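Local coordinates for substrate-binding protein (Synechococcus sp., PDB 6WPN) that probably binds a sugar, perhaps an oligosaccharide, outside the cytoplasmic membrane as the solute-binding component of a transport system, at residues G50-L55 with A311-E316; V205-A210 with L381-P386; D230-G235 with R239-Q244; P284-T289 with R368-E373. All coordinates share one frame; numbering follows the deposited sequence.

Contact 1: residues G50-L55 with A311-E316; sequences GSWDKL and AGEAVE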
loop_
_atom_site.group_PDB
_atom_site.type_symbol
_atom_site.label_atom_id
_atom_site.label_comp_id
_atom_site.label_asym_id
_atom_site.label_seq_id
_atom_site.Cartn_x
_atom_site.Cartn_y
_atom_site.Cartn_z
ATOM N N GLY A 50 11.904 15.084 -18.432
ATOM C CA GLY A 50 12.803 15.799 -19.326
ATOM C C GLY A 50 13.200 14.961 -20.525
ATOM O O GLY A 50 13.199 15.439 -21.662
ATOM N N SER A 51 13.559 13.696 -20.283
ATOM C CA SER A 51 13.850 12.785 -21.385
ATOM C C SER A 51 12.640 12.631 -22.296
ATOM O O SER A 51 12.775 12.648 -23.524
ATOM C CB SER A 51 14.297 11.427 -20.849
ATOM O OG SER A 51 15.463 11.556 -20.055
ATOM N N TRP A 52 11.448 12.483 -21.713
ATOM C CA TRP A 52 10.232 12.421 -22.516
ATOM C C TRP A 52 10.069 13.674 -23.368
ATOM O O TRP A 52 9.760 13.587 -24.563
ATOM C CB TRP A 52 9.015 12.228 -21.614
ATOM C CG TRP A 52 7.738 12.418 -22.358
ATOM C CD1 TRP A 52 7.037 13.583 -22.498
ATOM C CD2 TRP A 52 7.023 11.428 -23.107
ATOM N NE1 TRP A 52 5.922 13.375 -23.271
ATOM C CE2 TRP A 52 5.887 12.062 -23.659
ATOM C CE3 TRP A 52 7.224 10.066 -23.358
ATOM C CZ2 TRP A 52 4.960 11.382 -24.443
ATOM C CZ3 TRP A 52 6.300 9.391 -24.138
ATOM C CH2 TRP A 52 5.182 10.049 -24.671
ATOM N N ASP A 53 10.272 14.852 -22.766
ATOM C CA ASP A 53 10.118 16.104 -23.501
ATOM C C ASP A 53 11.110 16.191 -24.655
ATOM O O ASP A 53 10.783 16.720 -25.724
ATOM C CB ASP A 53 10.290 17.297 -22.557
ATOM C CG ASP A 53 9.145 17.440 -21.566
ATOM O OD1 ASP A 53 8.023 16.986 -21.869
ATOM O OD2 ASP A 53 9.370 18.013 -20.479
ATOM N N LYS A 54 12.331 15.681 -24.456
ATOM C CA LYS A 54 13.301 15.635 -25.545
ATOM C C LYS A 54 12.878 14.666 -26.638
ATOM O O LYS A 54 13.144 14.911 -27.819
ATOM C CB LYS A 54 14.678 15.235 -25.018
ATOM C CG LYS A 54 15.235 16.176 -23.984
ATOM C CD LYS A 54 15.571 17.503 -24.628
ATOM C CE LYS A 54 16.545 18.291 -23.784
ATOM N NZ LYS A 54 16.766 19.646 -24.361
ATOM N N LEU A 55 12.228 13.566 -26.265
ATOM C CA LEU A 55 11.807 12.592 -27.260
ATOM C C LEU A 55 10.514 13.021 -27.942
ATOM O O LEU A 55 10.349 12.826 -29.150
ATOM C CB LEU A 55 11.644 11.217 -26.608
ATOM C CG LEU A 55 12.916 10.554 -26.064
ATOM C CD1 LEU A 55 12.582 9.257 -25.337
ATOM C CD2 LEU A 55 13.947 10.316 -27.152
ATOM N N ALA A 311 -5.337 10.138 -26.272
ATOM C CA ALA A 311 -5.196 8.822 -25.658
ATOM C C ALA A 311 -3.956 8.093 -26.162
ATOM O O ALA A 311 -3.247 7.452 -25.380
ATOM C CB ALA A 311 -6.453 7.992 -25.907
ATOM N N GLY A 312 -3.671 8.188 -27.462
ATOM C CA GLY A 312 -2.503 7.506 -28.004
ATOM C C GLY A 312 -1.203 8.008 -27.407
ATOM O O GLY A 312 -0.340 7.218 -27.014
ATOM N N GLU A 313 -1.041 9.332 -27.336
ATOM C CA GLU A 313 0.144 9.892 -26.698
ATOM C C GLU A 313 0.180 9.550 -25.216
ATOM O O GLU A 313 1.260 9.341 -24.650
ATOM C CB GLU A 313 0.186 11.409 -26.893
ATOM C CG GLU A 313 0.538 11.861 -28.303
ATOM C CD GLU A 313 2.031 11.796 -28.605
ATOM O OE1 GLU A 313 2.405 12.053 -29.769
ATOM O OE2 GLU A 313 2.829 11.497 -27.686
ATOM N N ALA A 314 -0.988 9.499 -24.574
ATOM C CA ALA A 314 -1.042 9.142 -23.162
ATOM C C ALA A 314 -0.554 7.718 -22.937
ATOM O O ALA A 314 0.157 7.444 -21.965
ATOM C CB ALA A 314 -2.465 9.313 -22.633
ATOM N N VAL A 315 -0.943 6.795 -23.818
ATOM C CA VAL A 315 -0.461 5.423 -23.713
ATOM C C VAL A 315 1.048 5.373 -23.917
ATOM O O VAL A 315 1.759 4.635 -23.222
ATOM C CB VAL A 315 -1.207 4.516 -24.709
ATOM C CG1 VAL A 315 -0.557 3.137 -24.765
ATOM C CG2 VAL A 315 -2.673 4.408 -24.319
ATOM N N GLU A 316 1.564 6.162 -24.864
ATOM C CA GLU A 316 3.008 6.201 -25.076
ATOM C C GLU A 316 3.736 6.709 -23.837
ATOM O O GLU A 316 4.797 6.187 -23.475
ATOM C CB GLU A 316 3.342 7.074 -26.287
ATOM C CG GLU A 316 2.837 6.529 -27.612
ATOM C CD GLU A 316 3.745 6.886 -28.780
ATOM O OE1 GLU A 316 4.508 6.002 -29.225
ATOM O OE2 GLU A 316 3.714 8.054 -29.234
#

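Contact 2: residues V205-A210 with L381-P386; sequences VSLLDA and LVPATP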
loop_
_atom_site.group_PDB
_atom_site.type_symbol
_atom_site.label_atom_id
_atom_site.label_comp_id
_atom_site.label_asym_id
_atom_site.label_seq_id
_atom_site.Cartn_x
_atom_site.Cartn_y
_atom_site.Cartn_z
ATOM N N VAL A 205 -10.791 -13.367 6.874
ATOM C CA VAL A 205 -12.098 -12.722 6.796
ATOM C C VAL A 205 -12.460 -12.471 5.338
ATOM O O VAL A 205 -11.637 -11.987 4.552
ATOM C CB VAL A 205 -12.106 -11.411 7.597
ATOM C CG1 VAL A 205 -13.454 -10.704 7.462
ATOM C CG2 VAL A 205 -11.769 -11.678 9.057
ATOM N N SER A 206 -13.698 -12.794 4.977
ATOM C CA SER A 206 -14.255 -12.466 3.672
ATOM C C SER A 206 -15.058 -11.179 3.808
ATOM O O SER A 206 -15.985 -11.107 4.621
ATOM C CB SER A 206 -15.132 -13.604 3.154
ATOM O OG SER A 206 -15.735 -13.259 1.919
ATOM N N LEU A 207 -14.701 -10.164 3.021
ATOM C CA LEU A 207 -15.328 -8.854 3.171
ATOM C C LEU A 207 -16.630 -8.738 2.379
ATOM O O LEU A 207 -17.674 -8.404 2.950
ATOM C CB LEU A 207 -14.352 -7.751 2.743
ATOM C CG LEU A 207 -13.044 -7.607 3.525
ATOM C CD1 LEU A 207 -12.190 -6.498 2.927
ATOM C CD2 LEU A 207 -13.300 -7.355 5.005
ATOM N N LEU A 208 -16.590 -9.023 1.077
ATOM C CA LEU A 208 -17.741 -8.874 0.198
ATOM C C LEU A 208 -17.990 -10.166 -0.564
ATOM O O LEU A 208 -17.055 -10.896 -0.901
ATOM C CB LEU A 208 -17.533 -7.740 -0.816
ATOM C CG LEU A 208 -17.159 -6.353 -0.293
ATOM C CD1 LEU A 208 -16.947 -5.390 -1.452
ATOM C CD2 LEU A 208 -18.232 -5.836 0.649
ATOM N N ASP A 209 -19.264 -10.449 -0.826
ATOM C CA ASP A 209 -19.617 -11.552 -1.704
ATOM C C ASP A 209 -19.840 -11.039 -3.125
ATOM O O ASP A 209 -19.673 -9.852 -3.423
ATOM C CB ASP A 209 -20.873 -12.261 -1.191
ATOM C CG ASP A 209 -22.089 -11.335 -1.103
ATOM O OD1 ASP A 209 -22.036 -10.188 -1.598
ATOM O OD2 ASP A 209 -23.112 -11.763 -0.537
ATOM N N ALA A 210 -20.231 -11.946 -4.017
ATOM C CA ALA A 210 -20.764 -11.548 -5.309
ATOM C C ALA A 210 -22.183 -11.051 -5.060
ATOM O O ALA A 210 -23.016 -11.825 -4.577
ATOM C CB ALA A 210 -20.738 -12.709 -6.298
ATOM N N LEU A 381 -4.263 -7.737 -1.433
ATOM C CA LEU A 381 -5.226 -8.270 -0.476
ATOM C C LEU A 381 -6.548 -7.516 -0.439
ATOM O O LEU A 381 -7.604 -8.152 -0.344
ATOM C CB LEU A 381 -4.613 -8.278 0.929
ATOM C CG LEU A 381 -3.359 -9.133 1.132
ATOM C CD1 LEU A 381 -2.862 -9.016 2.562
ATOM C CD2 LEU A 381 -3.636 -10.584 0.778
ATOM N N VAL A 382 -6.534 -6.189 -0.509
ATOM C CA VAL A 382 -7.792 -5.460 -0.639
ATOM C C VAL A 382 -8.365 -5.785 -2.016
ATOM O O VAL A 382 -7.722 -5.507 -3.039
ATOM C CB VAL A 382 -7.598 -3.949 -0.414
ATOM C CG1 VAL A 382 -7.173 -3.691 1.021
ATOM C CG2 VAL A 382 -6.564 -3.366 -1.369
ATOM N N PRO A 383 -9.537 -6.413 -2.096
ATOM C CA PRO A 383 -10.079 -6.776 -3.412
ATOM C C PRO A 383 -10.367 -5.530 -4.238
ATOM O O PRO A 383 -11.029 -4.599 -3.775
ATOM C CB PRO A 383 -11.356 -7.553 -3.072
ATOM C CG PRO A 383 -11.731 -7.092 -1.702
ATOM C CD PRO A 383 -10.435 -6.807 -0.996
ATOM N N ALA A 384 -9.839 -5.509 -5.461
ATOM C CA ALA A 384 -10.014 -4.364 -6.347
ATOM C C ALA A 384 -11.465 -4.249 -6.788
ATOM O O ALA A 384 -11.799 -4.558 -7.937
ATOM C CB ALA A 384 -9.096 -4.485 -7.564
ATOM N N THR A 385 -12.334 -3.829 -5.875
ATOM C CA THR A 385 -13.759 -3.713 -6.122
ATOM C C THR A 385 -14.238 -2.284 -5.877
ATOM O O THR A 385 -13.549 -1.492 -5.225
ATOM C CB THR A 385 -14.525 -4.685 -5.213
ATOM O OG1 THR A 385 -14.396 -4.245 -3.858
ATOM C CG2 THR A 385 -13.953 -6.090 -5.336
ATOM N N PRO A 386 -15.398 -1.908 -6.421
ATOM C CA PRO A 386 -15.926 -0.559 -6.179
ATOM C C PRO A 386 -16.416 -0.366 -4.749
ATOM O O PRO A 386 -17.019 -1.260 -4.152
ATOM C CB PRO A 386 -17.078 -0.443 -7.188
ATOM C CG PRO A 386 -16.726 -1.401 -8.261
ATOM C CD PRO A 386 -16.075 -2.554 -7.560
#

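Contact 3: residues D230-G235 with R239-Q244; sequences DLYREG and REVVSQ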
loop_
_atom_site.group_PDB
_atom_site.type_symbol
_atom_site.label_atom_id
_atom_site.label_comp_id
_atom_site.label_asym_id
_atom_site.label_seq_id
_atom_site.Cartn_x
_atom_site.Cartn_y
_atom_site.Cartn_z
ATOM N N ASP A 230 -9.842 -6.417 21.759
ATOM C CA ASP A 230 -9.188 -6.879 22.980
ATOM C C ASP A 230 -7.772 -6.324 23.104
ATOM O O ASP A 230 -7.327 -5.989 24.207
ATOM C CB ASP A 230 -9.167 -8.408 23.010
ATOM C CG ASP A 230 -10.557 -9.012 23.114
ATOM O OD1 ASP A 230 -11.479 -8.328 23.611
ATOM O OD2 ASP A 230 -10.730 -10.181 22.701
ATOM N N LEU A 231 -7.047 -6.216 21.992
ATOM C CA LEU A 231 -5.711 -5.630 22.048
ATOM C C LEU A 231 -5.769 -4.201 22.579
ATOM O O LEU A 231 -4.992 -3.821 23.461
ATOM C CB LEU A 231 -5.056 -5.664 20.667
ATOM C CG LEU A 231 -4.446 -6.983 20.189
ATOM C CD1 LEU A 231 -3.758 -6.783 18.854
ATOM C CD2 LEU A 231 -3.474 -7.537 21.203
ATOM N N TYR A 232 -6.711 -3.405 22.073
ATOM C CA TYR A 232 -6.797 -2.015 22.504
ATOM C C TYR A 232 -7.241 -1.916 23.958
ATOM O O TYR A 232 -6.671 -1.142 24.737
ATOM C CB TYR A 232 -7.761 -1.239 21.608
ATOM C CG TYR A 232 -7.688 0.249 21.839
ATOM C CD1 TYR A 232 -6.723 1.021 21.201
ATOM C CD2 TYR A 232 -8.549 0.879 22.724
ATOM C CE1 TYR A 232 -6.640 2.380 21.414
ATOM C CE2 TYR A 232 -8.470 2.241 22.947
ATOM C CZ TYR A 232 -7.513 2.984 22.289
ATOM O OH TYR A 232 -7.431 4.336 22.501
ATOM N N ARG A 233 -8.252 -2.694 24.341
ATOM C CA ARG A 233 -8.806 -2.574 25.681
ATOM C C ARG A 233 -7.808 -2.997 26.750
ATOM O O ARG A 233 -7.864 -2.492 27.874
ATOM C CB ARG A 233 -10.077 -3.414 25.797
ATOM C CG ARG A 233 -11.216 -2.964 24.904
ATOM C CD ARG A 233 -12.530 -3.523 25.418
ATOM N NE ARG A 233 -13.666 -3.113 24.602
ATOM C CZ ARG A 233 -14.920 -3.484 24.835
ATOM N NH1 ARG A 233 -15.192 -4.275 25.863
ATOM N NH2 ARG A 233 -15.899 -3.064 24.046
ATOM N N GLU A 234 -6.890 -3.902 26.421
ATOM C CA GLU A 234 -5.902 -4.391 27.371
ATOM C C GLU A 234 -4.672 -3.499 27.472
ATOM O O GLU A 234 -3.688 -3.902 28.096
ATOM C CB GLU A 234 -5.475 -5.811 26.995
ATOM C CG GLU A 234 -6.579 -6.837 27.121
ATOM C CD GLU A 234 -6.115 -8.242 26.780
ATOM O OE1 GLU A 234 -4.899 -8.436 26.545
ATOM O OE2 GLU A 234 -6.970 -9.156 26.754
ATOM N N GLY A 235 -4.701 -2.304 26.889
ATOM C CA GLY A 235 -3.569 -1.403 26.977
ATOM C C GLY A 235 -2.374 -1.807 26.149
ATOM O O GLY A 235 -1.275 -1.285 26.364
ATOM N N ARG A 239 -2.826 4.414 22.540
ATOM C CA ARG A 239 -4.189 4.924 22.592
ATOM C C ARG A 239 -4.544 5.728 21.348
ATOM O O ARG A 239 -5.718 5.797 20.972
ATOM C CB ARG A 239 -4.395 5.784 23.836
ATOM C CG ARG A 239 -4.506 5.014 25.128
ATOM C CD ARG A 239 -4.684 5.994 26.266
ATOM N NE ARG A 239 -4.815 5.350 27.567
ATOM C CZ ARG A 239 -4.783 6.004 28.723
ATOM N NH1 ARG A 239 -4.914 5.345 29.867
ATOM N NH2 ARG A 239 -4.613 7.321 28.733
ATOM N N GLU A 240 -3.550 6.301 20.671
ATOM C CA GLU A 240 -3.817 7.177 19.543
ATOM C C GLU A 240 -3.969 6.428 18.228
ATOM O O GLU A 240 -4.007 7.068 17.173
ATOM C CB GLU A 240 -2.716 8.238 19.412
ATOM C CG GLU A 240 -1.316 7.692 19.132
ATOM C CD GLU A 240 -0.468 7.550 20.388
ATOM O OE1 GLU A 240 -1.038 7.321 21.478
ATOM O OE2 GLU A 240 0.774 7.686 20.284
ATOM N N VAL A 241 -4.075 5.095 18.259
ATOM C CA VAL A 241 -4.382 4.388 17.022
ATOM C C VAL A 241 -5.793 4.710 16.552
ATOM O O VAL A 241 -6.071 4.635 15.350
ATOM C CB VAL A 241 -4.210 2.862 17.170
ATOM C CG1 VAL A 241 -2.750 2.496 17.442
ATOM C CG2 VAL A 241 -5.111 2.323 18.255
ATOM N N VAL A 242 -6.687 5.105 17.467
ATOM C CA VAL A 242 -8.047 5.474 17.083
ATOM C C VAL A 242 -8.134 6.883 16.526
ATOM O O VAL A 242 -9.199 7.279 16.035
ATOM C CB VAL A 242 -9.038 5.346 18.256
ATOM C CG1 VAL A 242 -9.110 3.898 18.743
ATOM C CG2 VAL A 242 -8.659 6.291 19.389
ATOM N N SER A 243 -7.055 7.659 16.593
ATOM C CA SER A 243 -7.123 9.046 16.174
ATOM C C SER A 243 -5.972 9.504 15.286
ATOM O O SER A 243 -6.078 10.585 14.695
ATOM C CB SER A 243 -7.207 9.965 17.400
ATOM O OG SER A 243 -6.019 9.896 18.152
ATOM N N GLN A 244 -4.894 8.734 15.161
ATOM C CA GLN A 244 -3.740 9.129 14.363
ATOM C C GLN A 244 -3.324 7.980 13.453
ATOM O O GLN A 244 -3.545 6.805 13.767
ATOM C CB GLN A 244 -2.554 9.555 15.260
ATOM C CG GLN A 244 -2.785 10.872 15.998
ATOM C CD GLN A 244 -1.627 11.274 16.893
ATOM O OE1 GLN A 244 -1.062 10.450 17.611
ATOM N NE2 GLN A 244 -1.271 12.545 16.856
#

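Contact 4: residues P284-T289 with R368-E373; sequences PQPPLT and RLLSAE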
loop_
_atom_site.group_PDB
_atom_site.type_symbol
_atom_site.label_atom_id
_atom_site.label_comp_id
_atom_site.label_asym_id
_atom_site.label_seq_id
_atom_site.Cartn_x
_atom_site.Cartn_y
_atom_site.Cartn_z
ATOM N N PRO A 284 15.467 -5.514 9.317
ATOM C CA PRO A 284 14.265 -5.809 8.528
ATOM C C PRO A 284 13.859 -7.266 8.698
ATOM O O PRO A 284 14.705 -8.159 8.782
ATOM C CB PRO A 284 14.700 -5.511 7.087
ATOM C CG PRO A 284 16.000 -4.745 7.212
ATOM C CD PRO A 284 16.632 -5.228 8.465
ATOM N N GLN A 285 12.553 -7.497 8.753
ATOM C CA GLN A 285 11.979 -8.814 8.984
ATOM C C GLN A 285 10.765 -8.994 8.086
ATOM O O GLN A 285 10.220 -8.014 7.567
ATOM C CB GLN A 285 11.581 -9.001 10.457
ATOM C CG GLN A 285 12.752 -8.992 11.431
ATOM C CD GLN A 285 13.667 -10.192 11.273
ATOM O OE1 GLN A 285 13.221 -11.292 10.951
ATOM N NE2 GLN A 285 14.960 -9.984 11.495
ATOM N N PRO A 286 10.335 -10.235 7.862
ATOM C CA PRO A 286 9.158 -10.455 7.026
ATOM C C PRO A 286 7.940 -9.786 7.624
ATOM O O PRO A 286 7.819 -9.655 8.857
ATOM C CB PRO A 286 9.012 -11.984 7.022
ATOM C CG PRO A 286 10.386 -12.490 7.281
ATOM C CD PRO A 286 11.011 -11.499 8.214
ATOM N N PRO A 287 7.001 -9.346 6.790
ATOM C CA PRO A 287 5.794 -8.705 7.315
ATOM C C PRO A 287 4.919 -9.712 8.041
ATOM O O PRO A 287 5.035 -10.927 7.859
ATOM C CB PRO A 287 5.094 -8.176 6.060
ATOM C CG PRO A 287 5.548 -9.108 4.978
ATOM C CD PRO A 287 6.970 -9.469 5.322
ATOM N N LEU A 288 4.037 -9.187 8.886
ATOM C CA LEU A 288 3.092 -10.056 9.566
ATOM C C LEU A 288 2.098 -10.607 8.556
ATOM O O LEU A 288 1.653 -9.898 7.647
ATOM C CB LEU A 288 2.363 -9.299 10.675
ATOM C CG LEU A 288 3.217 -8.935 11.892
ATOM C CD1 LEU A 288 2.639 -7.752 12.645
ATOM C CD2 LEU A 288 3.335 -10.154 12.795
ATOM N N THR A 289 1.789 -11.895 8.684
ATOM C CA THR A 289 0.799 -12.540 7.836
ATOM C C THR A 289 -0.135 -13.374 8.701
ATOM O O THR A 289 0.044 -13.502 9.915
ATOM C CB THR A 289 1.450 -13.438 6.775
ATOM O OG1 THR A 289 1.919 -14.639 7.399
ATOM C CG2 THR A 289 2.624 -12.727 6.097
ATOM N N ARG A 368 15.851 -4.177 0.954
ATOM C CA ARG A 368 15.390 -4.275 -0.430
ATOM C C ARG A 368 15.378 -5.724 -0.905
ATOM O O ARG A 368 14.476 -6.136 -1.644
ATOM C CB ARG A 368 16.271 -3.430 -1.351
ATOM C CG ARG A 368 16.221 -1.934 -1.109
ATOM C CD ARG A 368 17.188 -1.226 -2.036
ATOM N NE ARG A 368 16.815 -1.442 -3.432
ATOM C CZ ARG A 368 17.625 -1.247 -4.465
ATOM N NH1 ARG A 368 18.873 -0.836 -4.271
ATOM N NH2 ARG A 368 17.187 -1.477 -5.696
ATOM N N LEU A 369 16.365 -6.512 -0.480
ATOM C CA LEU A 369 16.427 -7.910 -0.890
ATOM C C LEU A 369 15.304 -8.718 -0.259
ATOM O O LEU A 369 14.747 -9.620 -0.895
ATOM C CB LEU A 369 17.784 -8.501 -0.516
ATOM C CG LEU A 369 18.125 -9.854 -1.132
ATOM C CD1 LEU A 369 18.048 -9.764 -2.641
ATOM C CD2 LEU A 369 19.508 -10.286 -0.685
ATOM N N LEU A 370 14.965 -8.419 0.995
ATOM C CA LEU A 370 13.859 -9.117 1.636
ATOM C C LEU A 370 12.529 -8.775 0.965
ATOM O O LEU A 370 11.672 -9.649 0.795
ATOM C CB LEU A 370 13.836 -8.780 3.125
ATOM C CG LEU A 370 13.011 -9.679 4.039
ATOM C CD1 LEU A 370 13.244 -11.133 3.688
ATOM C CD2 LEU A 370 13.404 -9.418 5.488
ATOM N N SER A 371 12.347 -7.515 0.559
ATOM C CA SER A 371 11.144 -7.146 -0.188
ATOM C C SER A 371 11.059 -7.893 -1.514
ATOM O O SER A 371 9.986 -8.385 -1.890
ATOM C CB SER A 371 11.101 -5.637 -0.430
ATOM O OG SER A 371 10.842 -4.929 0.768
ATOM N N ALA A 372 12.175 -7.989 -2.241
ATOM C CA ALA A 372 12.146 -8.674 -3.531
ATOM C C ALA A 372 11.861 -10.162 -3.373
ATOM O O ALA A 372 11.200 -10.761 -4.228
ATOM C CB ALA A 372 13.467 -8.459 -4.273
ATOM N N GLU A 373 12.352 -10.769 -2.296
ATOM C CA GLU A 373 12.101 -12.183 -2.045
ATOM C C GLU A 373 10.658 -12.416 -1.606
ATOM O O GLU A 373 10.033 -13.408 -2.000
ATOM C CB GLU A 373 13.097 -12.687 -1.006
ATOM C CG GLU A 373 14.517 -12.727 -1.555
ATOM C CD GLU A 373 15.543 -13.179 -0.536
ATOM O OE1 GLU A 373 15.485 -12.706 0.618
ATOM O OE2 GLU A 373 16.415 -13.999 -0.900
#

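Contact 1: residues G50-L55 with A311-E316
Trp52 pushes the benzo end of its indole against the helical turn made by Glu313 and Glu316, and it is the one residue of 50-55 that meets 311-316. Its CG lies anti to the backbone N (chi1 169°), which carries the ring toward the other helix, although the two backbones stay well apart: the nearest alpha carbons, those of Trp52 and Glu316, are 9.9 Å from each other. Atom CZ3 of Trp52 comes 3.6 Å from the carbonyl O of Glu316. At the rim of the ring, in its plane, CB of Glu316 sits 3.9 Å from CH2 of Trp52. Glu313 arrives by a different route, its chain folded at chi2 (-79°) to set OE2 3.9 Å from CZ2 of Trp52, with the carboxylate plane almost perpendicular to the indole. These are van der Waals contacts of an aromatic ring with a backbone carbonyl, a methylene and a carboxylate oxygen. The polar end of the indole is served elsewhere, since NE1 of Trp52 donates to the carbonyl O of Ala59. OE1 of Glu313 lies close to OE2 of Glu58, a like-charged pair that might raise the proton affinity of either carboxylate. Trp52 also stacks with His56 and touches Leu317, while Leu30 of strand 30-35 meets both Trp52 and Glu313, so that the indole bridges helices 42-55 and 311-321 beside that strand.

Contact 2: residues V205-A210 with L381-P386
Two irregular segments, neither helix nor strand, run in roughly the same direction here, with the alpha carbons of Leu207 and Pro383 8.7 Å apart at the nearest point. Leu207 and Leu208 both direct their side chains at 381-386, and each finds a separate partner. CD1 of Leu207 touches CD of the Pro383 ring at 4.3 Å, a loose apolar contact between a methyl group and a ring methylene. One residue further on, CD1 of Leu208 lies 3.7 Å from OG1 of Thr385. Thr385 holds this hydroxyl between its backbone N and carbonyl carbon (chi1 68°), and from there OG1 also makes a weak hydrogen bond of 3.4 Å to the carbonyl O of Pro383. The inverse gamma turn centred on Ala384 folds the chain so that Pro383 and Thr385 both face the leucines. Leu207 packs further on Leu197 of helix 195-202, and Leu208 on Trp420 of helix 409-427. The contact thus rests on dispersion between leucine methyls and a partner surface that is part hydrocarbon, part hydroxyl; the hydroxyl that meets the leucine methyl makes no more than a weak bond within its own segment, and the two loops are joined by van der Waals contact without a hydrogen bond between them.

Contact 3: residues D230-G235 with R239-Q244
Tyr232 lies with its phenol directed at the turn 239-244, where two of the residues it meets lie at the ring's edge and one over a face. Its CG is anti to the backbone N (chi1 -169°), an arrangement that swings the ring off the last turn of helix 219-233 and places OH 2.7 Å from the carbonyl O of Arg239. The hydroxyl donates this hydrogen bond, and the acceptor lies near the plane of the phenol ring, at its edge. Seen from the carbonyl, OH sits in the carbonyl plane at a C=O...O angle of 113°, on a lone pair. Val241 also meets the edge: its CG2 is 3.5 Å from CE1 of Tyr232, the two side chains lying alongside and pointing opposite ways. Val242 instead lies over one face, with CG1 3.9 Å from CE1 of Tyr232. The other methyl of Val242, CG2, comes to 3.9 Å from the phenol OH. Arg239 adds its CB, 3.6 Å from OH of Tyr232, while its extended chain leads the guanidinium away. Hydrogen bond and valine methyls help to hold the phenol's position and ring rotation. Met403 of helix 388-403 also packs against Tyr232, and Phe185 touches Val241. At the end of 230-235 the helix closes in a Schellman motif, Gly235 being C-prime with positive phi: Leu236 N bonds to Leu231 O and Gly235 N to Tyr232 O. After this C-cap the chain turns back, and a tyrosine of the final helical turn bonds to the 3-10 segment 239-241.

Contact 4: residues P284-T289 with R368-E373
CG of Leu370 is anti to the backbone N (chi1 -164°), and chi2 of 44° leaves CD2 extended, roughly anti to CA, toward the chain that leaves strand 282-285. That single methyl makes the contact. It lies against the backbone more than against side chains, 3.8 Å from the carbonyl O of Pro284 and 3.7 Å from the carbonyl carbon of Gln285. The two prolines that flank Gln285 add their rings: CB of Pro284 is 4.4 Å from CD2 of Leu370, and CD of Pro286 is 4.2 Å from the same methyl. The CB of Gln285 points away from the helix, and the leucine methyl meets the main chain there, between the prolines. The backbones come fairly near here, the alpha carbons of Pro286 and Leu370 being 7.3 Å apart. The packing is purely van der Waals; two polar groups nearby have partners elsewhere in the fold, the carbonyl O of Pro286 accepting from OG of Ser146 and OG of Ser371 bonding to the carbonyl O of Val143. Leu145 of strand 137-149 touches Pro284, Leu370 and Ser371 alike. Helix 359-374 therefore packs beside the end of strand 282-285 and against its antiparallel partner 137-149, with helix 341-352 meeting the helix through Arg368 and Leu369.

Overall arrangement
None of the four contacts is fully buried: contacts 1, 2 and 3 each include a buried residue, while contact 4 is a surface contact. Contact 1 pairs two helices, contact 2 two loops, contact 3 a helix end with the turn just after it, and contact 4 a strand end with a helix. Contacts 2 and 3 share neighbours: 205-210 leads toward helix 219-233, whose end is in contact 3, and 381-386 leads into helix 388-403, which packs on contact 3. A cross-segment hydrogen bond occurs in contact 3 alone, closed over a short span of chain; the others join distant parts by packing. Contacts 1 and 3 lie on opposite sides of the chain's centre.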